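Local coordinates for alpha-L-arabinofuranosidase B (Aspergillus kawachii, PDB 6SXT), which hydrolyses terminal non-reducing alpha-L-arabinofuranoside residues from arabinoxylan, L-arabinan and arabinogalactan, acting as a secreted enzyme of plant hemicellulose breakdown, at residues A[174-180]-A[265-271]; A[235-241]-A[254-260]; A[15-19]-A[82-86]; A[146-152]-A[289-295]. All coordinates share one frame; numbering follows the deposited sequence.

Interaction 1 of 4, residues A[174-180]-A[265-271]; sequences TGAGHME and YNPMSKE. With LXE ([(1~{S},2~{S},3~{S},4~{S})-2-(hydroxymethyl)-3,4-bis(oxidanyl)cyclopentyl]azanium), chain G.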
# COMPACT_ATOMS: atom_id res chain seq x y z
N THR A 174 -6.56 9.27 22.77
CA THR A 174 -7.50 9.57 23.86
C THR A 174 -7.60 8.41 24.84
O THR A 174 -8.50 8.45 25.70
CB THR A 174 -8.83 10.01 23.28
OG1 THR A 174 -9.30 8.94 22.44
CG2 THR A 174 -8.68 11.28 22.48
N GLY A 175 -6.76 7.39 24.70
CA GLY A 175 -6.61 6.36 25.72
C GLY A 175 -6.98 4.95 25.32
O GLY A 175 -7.67 4.74 24.28
N ALA A 176 -6.65 4.03 26.19
CA ALA A 176 -7.03 2.60 26.05
C ALA A 176 -8.52 2.50 25.76
O ALA A 176 -9.37 3.12 26.47
CB ALA A 176 -6.66 1.84 27.31
N GLY A 177 -8.89 1.67 24.78
CA GLY A 177 -10.29 1.42 24.46
C GLY A 177 -10.91 2.39 23.47
O GLY A 177 -12.10 2.21 23.17
N HIS A 178 -10.16 3.38 23.01
CA HIS A 178 -10.65 4.42 22.08
C HIS A 178 -10.31 4.04 20.63
O HIS A 178 -10.38 4.90 19.74
CB HIS A 178 -10.10 5.80 22.45
CG HIS A 178 -10.73 6.30 23.72
ND1 HIS A 178 -11.67 7.33 23.72
CD2 HIS A 178 -10.58 5.92 25.02
CE1 HIS A 178 -12.08 7.55 24.98
NE2 HIS A 178 -11.40 6.76 25.79
N MET A 179 -10.02 2.78 20.41
CA MET A 179 -9.79 2.24 19.05
C MET A 179 -10.25 0.79 19.03
O MET A 179 -10.21 0.08 20.05
CB MET A 179 -8.30 2.25 18.68
CG MET A 179 -7.85 3.58 18.17
SD MET A 179 -6.10 3.62 17.82
CE MET A 179 -6.14 2.59 16.35
N GLU A 180 -10.65 0.34 17.86
CA GLU A 180 -10.77 -1.11 17.59
C GLU A 180 -10.58 -1.30 16.08
O GLU A 180 -11.54 -1.01 15.29
CB GLU A 180 -12.14 -1.58 18.00
CG GLU A 180 -12.31 -3.10 17.88
CD GLU A 180 -13.62 -3.56 18.48
OE1 GLU A 180 -14.69 -3.25 17.94
OE2 GLU A 180 -13.54 -4.24 19.55
N TYR A 265 -9.85 -1.42 28.80
CA TYR A 265 -10.35 -2.18 27.63
C TYR A 265 -11.72 -2.79 27.83
O TYR A 265 -12.26 -3.46 26.93
CB TYR A 265 -9.30 -3.22 27.23
CG TYR A 265 -8.01 -2.59 26.84
CD1 TYR A 265 -7.89 -1.83 25.68
CD2 TYR A 265 -6.88 -2.64 27.64
CE1 TYR A 265 -6.71 -1.21 25.33
CE2 TYR A 265 -5.71 -2.01 27.32
CZ TYR A 265 -5.60 -1.30 26.15
OH TYR A 265 -4.43 -0.71 25.86
N ASN A 266 -12.40 -2.57 28.99
CA ASN A 266 -13.76 -3.05 29.14
C ASN A 266 -14.45 -2.17 30.18
O ASN A 266 -13.90 -2.08 31.28
CB ASN A 266 -13.83 -4.51 29.58
CG ASN A 266 -15.21 -5.05 29.60
OD1 ASN A 266 -15.98 -4.94 28.65
ND2 ASN A 266 -15.59 -5.66 30.73
N PRO A 267 -15.58 -1.52 29.86
CA PRO A 267 -16.10 -1.44 28.49
C PRO A 267 -15.14 -0.63 27.61
O PRO A 267 -14.24 0.10 28.02
CB PRO A 267 -17.43 -0.68 28.60
CG PRO A 267 -17.25 0.13 29.86
CD PRO A 267 -16.44 -0.76 30.78
N MET A 268 -15.34 -0.77 26.28
CA MET A 268 -14.60 0.04 25.29
C MET A 268 -15.22 1.44 25.21
O MET A 268 -16.41 1.59 25.64
CB MET A 268 -14.65 -0.62 23.89
CG MET A 268 -13.93 -1.96 23.85
SD MET A 268 -12.20 -1.94 23.92
CE MET A 268 -11.83 -1.31 22.26
N SER A 269 -14.46 2.36 24.61
CA SER A 269 -14.80 3.78 24.41
C SER A 269 -14.64 4.16 22.93
O SER A 269 -13.91 5.10 22.62
CB SER A 269 -13.93 4.63 25.27
OG SER A 269 -14.14 4.27 26.62
N LYS A 270 -15.23 3.37 22.03
CA LYS A 270 -14.96 3.64 20.60
C LYS A 270 -15.56 4.98 20.19
O LYS A 270 -16.65 5.36 20.74
CB LYS A 270 -15.51 2.51 19.76
CG LYS A 270 -14.83 1.19 20.10
CD LYS A 270 -15.28 0.11 19.19
CE LYS A 270 -16.74 -0.13 19.20
NZ LYS A 270 -17.13 -0.76 20.50
N GLU A 271 -14.92 5.65 19.24
CA GLU A 271 -15.34 7.01 18.84
C GLU A 271 -15.99 7.03 17.46
O GLU A 271 -16.60 8.05 17.12
CB GLU A 271 -14.14 7.93 18.94
CG GLU A 271 -13.55 7.96 20.36
CD GLU A 271 -12.57 9.09 20.61
OE1 GLU A 271 -12.37 9.92 19.71
OE2 GLU A 271 -11.93 9.07 21.70
C1' LXE G . -2.22 4.90 19.92
C2' LXE G . -2.43 4.84 18.41
O2' LXE G . -3.61 5.44 18.03
C3' LXE G . -2.41 3.39 18.19
O3' LXE G . -2.37 3.12 16.72
C4' LXE G . -1.09 3.01 18.84
C5' LXE G . -1.03 1.56 19.26
O5' LXE G . -2.11 1.14 20.07
C6' LXE G . -1.00 4.01 20.06
N1' LXE G . 0.27 4.76 19.87
O HOH W 1 -12.67 4.18 18.36
O HOH W 2 -16.54 -3.23 19.87

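Interaction 2 of 4, residues A[235-241]-A[254-260]; sequences GADKWAI and YYSGARP. With EDO (1,2-ethanediol), chain B; EDO (1,2-ethanediol), chain P.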
# COMPACT_ATOMS: atom_id res chain seq x y z
N GLY A 235 -17.56 -6.79 20.84
CA GLY A 235 -18.81 -6.42 21.50
C GLY A 235 -18.53 -6.25 22.99
O GLY A 235 -17.42 -5.99 23.37
N ALA A 236 -19.58 -6.44 23.80
CA ALA A 236 -19.51 -6.23 25.26
C ALA A 236 -18.68 -7.34 25.91
O ALA A 236 -19.22 -8.44 26.02
CB ALA A 236 -20.95 -6.19 25.76
N ASP A 237 -17.46 -7.01 26.23
CA ASP A 237 -16.44 -7.90 26.82
C ASP A 237 -16.31 -9.16 25.96
O ASP A 237 -16.12 -10.28 26.48
CB ASP A 237 -16.84 -8.31 28.24
CG ASP A 237 -15.66 -8.76 29.07
OD1 ASP A 237 -14.54 -8.53 28.68
OD2 ASP A 237 -15.92 -9.22 30.20
N LYS A 238 -16.36 -8.99 24.64
CA LYS A 238 -15.99 -10.13 23.76
C LYS A 238 -15.34 -9.54 22.50
O LYS A 238 -15.74 -8.43 22.06
CB LYS A 238 -17.15 -11.04 23.34
CG LYS A 238 -18.35 -10.41 22.66
CD LYS A 238 -19.52 -11.40 22.45
CE LYS A 238 -20.64 -10.81 21.62
NZ LYS A 238 -21.82 -11.72 21.56
N TRP A 239 -14.39 -10.26 21.92
CA TRP A 239 -13.82 -9.84 20.61
C TRP A 239 -13.15 -11.05 19.98
O TRP A 239 -12.95 -12.09 20.66
CB TRP A 239 -12.85 -8.69 20.76
CG TRP A 239 -11.65 -9.02 21.57
CD1 TRP A 239 -11.64 -9.25 22.93
CD2 TRP A 239 -10.31 -9.18 21.13
NE1 TRP A 239 -10.38 -9.47 23.35
CE2 TRP A 239 -9.52 -9.49 22.25
CE3 TRP A 239 -9.66 -9.11 19.88
CZ2 TRP A 239 -8.16 -9.74 22.17
CZ3 TRP A 239 -8.33 -9.35 19.81
CH2 TRP A 239 -7.57 -9.68 20.92
N ALA A 240 -12.80 -10.93 18.71
CA ALA A 240 -12.22 -12.09 18.01
C ALA A 240 -11.32 -11.64 16.86
O ALA A 240 -11.53 -10.55 16.28
CB ALA A 240 -13.29 -12.96 17.46
N ILE A 241 -10.35 -12.48 16.56
CA ILE A 241 -9.47 -12.39 15.37
C ILE A 241 -9.70 -13.66 14.60
O ILE A 241 -9.46 -14.73 15.15
CB ILE A 241 -7.99 -12.28 15.72
CG1 ILE A 241 -7.69 -11.04 16.57
CG2 ILE A 241 -7.13 -12.38 14.47
CD1 ILE A 241 -6.31 -11.03 17.14
N TYR A 254 -8.26 -17.24 15.63
CA TYR A 254 -7.00 -17.24 16.41
C TYR A 254 -7.18 -16.56 17.76
O TYR A 254 -6.34 -16.84 18.66
CB TYR A 254 -5.87 -16.71 15.54
CG TYR A 254 -5.69 -17.57 14.33
CD1 TYR A 254 -5.27 -18.87 14.46
CD2 TYR A 254 -5.94 -17.07 13.05
CE1 TYR A 254 -5.10 -19.69 13.36
CE2 TYR A 254 -5.78 -17.89 11.94
CZ TYR A 254 -5.35 -19.20 12.10
OH TYR A 254 -5.14 -20.06 11.05
N TYR A 255 -8.22 -15.81 17.96
CA TYR A 255 -8.65 -15.37 19.31
C TYR A 255 -10.14 -15.24 19.28
O TYR A 255 -10.74 -14.71 18.33
CB TYR A 255 -8.03 -14.03 19.78
CG TYR A 255 -8.47 -13.72 21.18
CD1 TYR A 255 -7.97 -14.52 22.19
CD2 TYR A 255 -9.53 -12.88 21.44
CE1 TYR A 255 -8.48 -14.40 23.47
CE2 TYR A 255 -10.07 -12.73 22.72
CZ TYR A 255 -9.53 -13.51 23.73
OH TYR A 255 -10.08 -13.43 25.00
N SER A 256 -10.78 -15.60 20.39
CA SER A 256 -12.21 -15.32 20.62
C SER A 256 -12.49 -15.36 22.11
O SER A 256 -12.14 -16.34 22.74
CB SER A 256 -13.12 -16.30 19.95
OG SER A 256 -14.47 -16.00 20.27
N GLY A 257 -13.02 -14.27 22.65
CA GLY A 257 -13.34 -14.29 24.06
C GLY A 257 -13.20 -12.95 24.68
O GLY A 257 -13.35 -11.94 23.99
N ALA A 258 -13.00 -12.94 25.99
CA ALA A 258 -13.09 -11.71 26.78
C ALA A 258 -12.09 -10.64 26.37
O ALA A 258 -10.96 -10.87 25.86
CB ALA A 258 -12.92 -12.09 28.24
N ARG A 259 -12.43 -9.37 26.67
CA ARG A 259 -11.45 -8.30 26.53
C ARG A 259 -10.22 -8.55 27.38
O ARG A 259 -10.34 -9.26 28.40
CB ARG A 259 -11.94 -6.90 26.94
CG ARG A 259 -13.09 -6.37 26.10
CD ARG A 259 -12.63 -5.71 24.80
NE ARG A 259 -13.81 -5.50 23.98
CZ ARG A 259 -13.77 -5.18 22.66
NH1 ARG A 259 -12.62 -4.99 22.05
NH2 ARG A 259 -14.89 -5.06 22.04
N PRO A 260 -9.04 -8.06 26.95
CA PRO A 260 -7.81 -8.21 27.70
C PRO A 260 -8.06 -7.62 29.11
O PRO A 260 -8.65 -6.56 29.18
CB PRO A 260 -6.77 -7.40 26.96
CG PRO A 260 -7.29 -7.36 25.51
CD PRO A 260 -8.77 -7.31 25.69
C1 EDO B . -22.46 -7.70 22.32
O1 EDO B . -22.06 -6.49 22.73
C2 EDO B . -23.69 -7.61 21.57
O2 EDO B . -23.56 -8.43 20.42
C1 EDO P . -3.96 -17.75 21.86
O1 EDO P . -2.70 -17.93 22.53
C2 EDO P . -4.66 -16.41 21.80
O2 EDO P . -4.78 -15.63 20.52
O HOH W 3 -15.93 -4.48 25.86
O HOH W 4 -12.37 -8.96 30.22

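Interaction 3 of 4, residues A[15-19]-A[82-86]; sequences CVAAH and GNHLT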
# COMPACT_ATOMS: atom_id res chain seq x y z
N CYS A 15 -23.29 -3.76 6.90
CA CYS A 15 -22.19 -2.82 6.68
C CYS A 15 -22.67 -1.41 6.96
O CYS A 15 -23.77 -0.98 6.50
CB CYS A 15 -21.69 -2.88 5.25
SG CYS A 15 -20.99 -4.51 4.87
N VAL A 16 -21.83 -0.65 7.64
CA VAL A 16 -21.99 0.81 7.79
C VAL A 16 -20.87 1.56 7.09
O VAL A 16 -20.92 2.80 7.03
CB VAL A 16 -22.10 1.20 9.26
CG1 VAL A 16 -23.40 0.61 9.81
CG2 VAL A 16 -20.88 0.78 10.06
N ALA A 17 -19.86 0.87 6.58
CA ALA A 17 -18.82 1.47 5.74
C ALA A 17 -18.30 0.34 4.88
O ALA A 17 -18.04 -0.76 5.42
CB ALA A 17 -17.73 2.09 6.58
N ALA A 18 -18.12 0.58 3.60
CA ALA A 18 -17.74 -0.51 2.67
C ALA A 18 -16.80 0.10 1.64
O ALA A 18 -17.21 0.99 0.86
CB ALA A 18 -18.98 -1.08 2.01
N HIS A 19 -15.56 -0.31 1.66
CA HIS A 19 -14.48 0.38 0.91
C HIS A 19 -13.73 -0.62 0.02
O HIS A 19 -13.22 -1.63 0.52
CB HIS A 19 -13.49 0.93 1.89
CG HIS A 19 -14.04 1.95 2.81
ND1 HIS A 19 -14.01 1.78 4.19
CD2 HIS A 19 -14.62 3.13 2.56
CE1 HIS A 19 -14.55 2.85 4.76
NE2 HIS A 19 -14.93 3.71 3.80
N GLY A 82 -21.98 7.67 3.64
CA GLY A 82 -21.12 8.83 3.41
C GLY A 82 -19.75 8.71 4.01
O GLY A 82 -19.03 9.69 4.07
N ASN A 83 -19.33 7.50 4.44
CA ASN A 83 -18.08 7.31 5.20
C ASN A 83 -16.88 7.18 4.26
O ASN A 83 -16.06 6.25 4.43
CB ASN A 83 -18.21 6.12 6.16
CG ASN A 83 -19.29 6.39 7.17
OD1 ASN A 83 -19.44 7.56 7.58
ND2 ASN A 83 -19.98 5.35 7.64
N HIS A 84 -16.74 8.07 3.31
CA HIS A 84 -15.65 8.01 2.31
C HIS A 84 -14.32 8.30 3.00
O HIS A 84 -14.23 9.12 3.94
CB HIS A 84 -15.90 9.06 1.23
CG HIS A 84 -17.29 9.09 0.73
ND1 HIS A 84 -17.95 7.98 0.27
CD2 HIS A 84 -18.12 10.16 0.57
CE1 HIS A 84 -19.15 8.35 -0.14
NE2 HIS A 84 -19.30 9.69 0.06
N LEU A 85 -13.28 7.58 2.58
CA LEU A 85 -11.92 7.78 3.11
C LEU A 85 -11.15 8.77 2.24
O LEU A 85 -11.08 8.60 1.01
CB LEU A 85 -11.19 6.44 3.15
CG LEU A 85 -11.78 5.41 4.07
CD1 LEU A 85 -11.02 4.10 3.94
CD2 LEU A 85 -11.77 5.87 5.49
N THR A 86 -10.61 9.81 2.87
CA THR A 86 -9.87 10.89 2.22
C THR A 86 -8.48 11.04 2.87
O THR A 86 -8.16 10.40 3.91
CB THR A 86 -10.68 12.19 2.23
OG1 THR A 86 -10.86 12.56 3.60
CG2 THR A 86 -11.97 12.08 1.45

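Interaction 4 of 4, residues A[146-152]-A[289-295]; sequences GMYAVLD and TFYEGVM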
# COMPACT_ATOMS: atom_id res chain seq x y z
N GLY A 146 -18.38 -5.50 13.60
CA GLY A 146 -17.40 -6.35 12.91
C GLY A 146 -16.73 -5.57 11.80
O GLY A 146 -17.16 -4.48 11.46
N MET A 147 -15.67 -6.15 11.28
CA MET A 147 -14.92 -5.57 10.18
C MET A 147 -14.17 -6.71 9.50
O MET A 147 -13.94 -7.79 10.09
CB MET A 147 -13.99 -4.47 10.64
CG MET A 147 -12.93 -4.91 11.61
SD MET A 147 -12.27 -3.52 12.60
CE MET A 147 -13.58 -3.25 13.77
N TYR A 148 -13.81 -6.49 8.24
CA TYR A 148 -12.80 -7.35 7.60
C TYR A 148 -12.00 -6.50 6.62
O TYR A 148 -12.48 -5.42 6.22
CB TYR A 148 -13.38 -8.59 6.89
CG TYR A 148 -13.91 -8.36 5.50
CD1 TYR A 148 -15.21 -7.97 5.28
CD2 TYR A 148 -13.09 -8.49 4.38
CE1 TYR A 148 -15.69 -7.71 4.01
CE2 TYR A 148 -13.55 -8.24 3.11
CZ TYR A 148 -14.86 -7.86 2.92
OH TYR A 148 -15.34 -7.58 1.65
N ALA A 149 -10.85 -7.00 6.23
CA ALA A 149 -10.09 -6.46 5.12
C ALA A 149 -9.41 -7.60 4.39
O ALA A 149 -8.97 -8.57 5.05
CB ALA A 149 -9.10 -5.42 5.57
N VAL A 150 -9.24 -7.41 3.09
CA VAL A 150 -8.34 -8.28 2.31
C VAL A 150 -7.08 -7.46 2.05
O VAL A 150 -7.15 -6.34 1.49
CB VAL A 150 -8.96 -8.77 1.00
CG1 VAL A 150 -7.94 -9.52 0.15
CG2 VAL A 150 -10.21 -9.62 1.28
N LEU A 151 -5.95 -7.98 2.52
CA LEU A 151 -4.65 -7.30 2.54
C LEU A 151 -3.59 -8.18 1.87
O LEU A 151 -3.78 -9.36 1.65
CB LEU A 151 -4.24 -7.04 4.00
CG LEU A 151 -5.29 -6.37 4.89
CD1 LEU A 151 -4.77 -6.29 6.34
CD2 LEU A 151 -5.61 -4.98 4.37
N ASP A 152 -2.47 -7.55 1.55
CA ASP A 152 -1.26 -8.24 1.04
C ASP A 152 -0.49 -8.73 2.25
O ASP A 152 0.11 -7.92 2.96
CB ASP A 152 -0.43 -7.31 0.14
CG ASP A 152 0.84 -7.92 -0.41
OD1 ASP A 152 1.20 -9.03 0.07
OD2 ASP A 152 1.44 -7.32 -1.31
N THR A 289 -0.94 -3.08 2.06
CA THR A 289 -1.80 -2.94 0.90
C THR A 289 -3.21 -3.37 1.27
O THR A 289 -3.38 -4.48 1.80
CB THR A 289 -1.34 -3.80 -0.28
OG1 THR A 289 -0.03 -3.40 -0.67
CG2 THR A 289 -2.26 -3.69 -1.48
N PHE A 290 -4.16 -2.54 0.91
CA PHE A 290 -5.60 -2.77 1.15
C PHE A 290 -6.31 -2.97 -0.17
O PHE A 290 -6.15 -2.14 -1.10
CB PHE A 290 -6.19 -1.56 1.88
CG PHE A 290 -7.67 -1.58 2.13
CD1 PHE A 290 -8.18 -2.03 3.33
CD2 PHE A 290 -8.55 -1.04 1.20
CE1 PHE A 290 -9.53 -1.98 3.62
CE2 PHE A 290 -9.92 -1.01 1.48
CZ PHE A 290 -10.41 -1.47 2.70
N TYR A 291 -7.09 -4.04 -0.28
CA TYR A 291 -7.87 -4.30 -1.52
C TYR A 291 -9.36 -4.02 -1.29
O TYR A 291 -10.03 -3.49 -2.20
CB TYR A 291 -7.65 -5.76 -1.95
CG TYR A 291 -6.22 -6.04 -2.34
CD1 TYR A 291 -5.66 -5.58 -3.52
CD2 TYR A 291 -5.41 -6.80 -1.52
CE1 TYR A 291 -4.35 -5.85 -3.87
CE2 TYR A 291 -4.10 -7.06 -1.86
CZ TYR A 291 -3.56 -6.60 -3.03
OH TYR A 291 -2.27 -6.90 -3.38
N GLU A 292 -9.93 -4.49 -0.19
CA GLU A 292 -11.34 -4.32 0.13
C GLU A 292 -11.53 -4.47 1.64
O GLU A 292 -10.70 -5.13 2.28
CB GLU A 292 -12.24 -5.32 -0.62
CG GLU A 292 -11.96 -6.78 -0.28
CD GLU A 292 -12.85 -7.76 -1.04
OE1 GLU A 292 -12.59 -7.91 -2.24
OE2 GLU A 292 -13.83 -8.25 -0.46
N GLY A 293 -12.59 -3.90 2.15
CA GLY A 293 -12.91 -4.10 3.56
C GLY A 293 -14.19 -3.39 3.91
O GLY A 293 -14.67 -2.54 3.16
N VAL A 294 -14.70 -3.74 5.08
CA VAL A 294 -15.95 -3.15 5.59
C VAL A 294 -15.86 -2.99 7.10
O VAL A 294 -15.08 -3.67 7.75
CB VAL A 294 -17.18 -3.95 5.22
CG1 VAL A 294 -17.29 -4.34 3.75
CG2 VAL A 294 -17.35 -5.16 6.13
N MET A 295 -16.81 -2.19 7.61
CA MET A 295 -17.16 -2.15 9.05
C MET A 295 -18.67 -2.33 9.13
O MET A 295 -19.40 -1.87 8.23
CB MET A 295 -16.76 -0.84 9.72
CG MET A 295 -15.25 -0.67 9.72
SD MET A 295 -14.78 1.00 10.27
CE MET A 295 -15.35 0.98 11.98
O HOH W 5 -0.80 -5.41 3.76
O HOH W 6 0.65 -5.11 -2.55

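Interaction 1 of 4, residues A[174-180]-A[265-271]
His-178 and Glu-271 make the polar centre of this loop-to-loop contact: ND1 of the imidazole donates to Glu-271 OE2 over 2.7 Å. The carboxylate stands nearly upright to the ring, the two planes 84° apart, and offers the anti lone pair of OE2. The same oxygen accepts from Thr-174 OG1, also at 2.7 Å, but on its syn side and out of the carboxylate plane. Glu-271 OE1 is engaged by the backbone N of Thr-169, which fixes the group's rotation. Between the backbones, Ser-269 N bonds to Gly-177 O at 2.8 Å, and a water links Glu-271 N to His-178 O, the latter bond weak. A second water accepts from Lys-270 NZ, bonded chiefly to Glu-143 O, and probably donates to Glu-180 OE1; OE2 forms a salt bridge with Arg-259.

Two CH-pi contacts carry much of the apolar part. Ser-269 CB sits over one face of the His-178 ring, 3.5 Å from its centroid, while Thr-174 O lies over the opposite face. Ala-176 CB, carried on a type II turn from Gly-175 to His-178, rests on the face of Tyr-265, whose phenol bonds to Glu-205 O, the backbone of the nucleophile, and to substrate-binding Asn-207. The bent chain of Met-268 curls CE against Met-179 O, 3.1 Å away.

Met-179 points away from segment 265-271 and into the pocket, its SD 3.1 Å from O2' of the bound inhibitor-derived group LXE. The contact joins the loops before strands 180-185 and 273-276, beside the arabinose pocket.

Interaction 2 of 4, residues A[235-241]-A[254-260]
Trp-239 and Tyr-255 meet across the strands with their side chains crossing at about a right angle and their ring planes 31° apart, an oblique pair. Tyr-255 CD2 sits over the centre of one indole face, and CE2 comes within 3.3 Å of Trp-239 CE2. CG of Trp-239 lies between its backbone N and carbonyl carbon (chi1 63°), which swings the indole along the partner strand until NE1 makes a weak bond to Ala-258 O. Tyr-255 OH donates to that carbonyl at 2.8 Å, using an in-plane lone pair. The setting is an antiparallel beta hairpin, strands 238-245 and 250-257, in which Trp-239 and Gly-257 form a hydrogen-bonded pair. A classic bulge interrupts it at Ile-241, whose O accepts from Tyr-254 N and Tyr-255 N, at 2.8 Å and 3.3 Å. At the open end the guanidinium of Arg-259 lies almost parallel to the indole, 13° apart, with Trp-239 CB over one face and Gly-235 O at its edge, where NH2 donates at 3.0 Å; NH1 is taken by Glu-180. The Asp-237 carboxylate stays clear of this charge; its OD1 takes the backbone N of Arg-259 at 3.0 Å, and a water probably connects OD1 with Arg-259 O.

Interaction 3 of 4, residues A[15-19]-A[82-86]
Ala-17 and Asn-83 bring the backbones closest, with CA atoms 5.9 Å apart, where strand 17-19 passes a loop that makes an inverse gamma turn centred on Asn-83. Asn-83 bonds to the strand twice, through its side chain and through its backbone. Its side-chain ND2 donates to Val-16 O at 2.8 Å, and its backbone O accepts from His-19 NE2 at 2.9 Å. The first bond is bent, 135° at the hydrogen, although the acceptor lies close to the amide plane; ND2 also bonds to Thr-136 O. The second is nearly straight, 173°, with the carbonyl oxygen in the imidazole plane. Val-16 and Ala-17 both face Met-295, forming a classic beta bulge where strand 15-20 pairs with strand 288-296, and just before it Cys-15 is tied by a disulfide to Cys-5.

His-19 has its other nitrogen, ND1, bonded to Tyr-164 OH, so the ring is gripped at both nitrogens and its rotation is fixed. Leu-85 crosses it at about a right angle. CG of the leucine is set beside the backbone N (chi1 -64°), and CD1 reaches over the centre of the imidazole face, 3.7 Å from the centroid and almost on the ring normal, in a CH-pi contact. Between these polar and aromatic contacts, Ala-17 CB meets Asn-83 CB at 4.1 Å. Ile-274 of strand 273-276 touches the side chains of Ala-17, His-19, Asn-83 and Leu-85.

Interaction 4 of 4, residues A[146-152]-A[289-295]
The Tyr-148 ring lies across the neighbouring strand, with Gly-293 CA and Val-294 N over one face toward the rim and Glu-292 OE2 in plane at its edge. Tyr-148 OH donates to that oxygen at 2.7 Å, meeting it on the anti side, with ring and carboxylate planes 56° apart. Glu-292 OE1 is bound by Arg-23 in a salt bridge and by Tyr-317 OH, which would favour a charged carboxylate here. Val-294 CG2 packs against Tyr-148 CD1 at 3.6 Å, while Glu-292 crosses Val-150 obliquely. Tyr-291 turns a ring edge to the Val-150 carbonyl and has Thr-289 CG2 over one face. The Phe-290 ring, on the other side of the sheet, meets Ala-149 CB and Leu-151 CD2 obliquely; over one face lies Glu-292 N, buried without a partner in the model.

The strands run antiparallel at 175°, and Tyr-148 and Val-294 form a hydrogen-bonded pair. At the non-hydrogen-bonded pair Ala-149 and Gly-293 the strands approach closely, Gly-293 CA 3.0 Å from Tyr-148 O. Val-150 O accepts from Tyr-291 N at 2.9 Å. A water connects Asp-152 OD2 with Thr-289 OG1, while Asp-152 OD1 bonds to Thr-154 and Thr-289 OG1 to His-155.

Strand 145-152 is flanked by strand 227-235, and strand 288-296 also pairs, antiparallel, with strands 15-20 and 117-124. Helix 302-315 packs on the Tyr-148, Val-150 and Glu-292 face; helix 4-10 touches Tyr-148 and Val-294.

All four contacts belong to the catalytic domain, and interactions 2, 3 and 4 reach one antiparallel sheet. Interaction 3 closes first along the chain; interaction 4 then spans a long loop that contains interaction 1, which in turn contains the hairpin of interaction 2. Interactions 3 and 4 lie about 12 Å apart between centres and share a strand boundary, Val-16 N and His-19 N probably bonding to Met-295 O and Gly-293 O. Interactions 1 and 2, about 14 Å apart, are joined by the salt bridge of Glu-180 and Arg-259. Met-147 of interaction 4 touches Glu-180. The sheet core is thereby connected to the loops beside the arabinofuranose pocket.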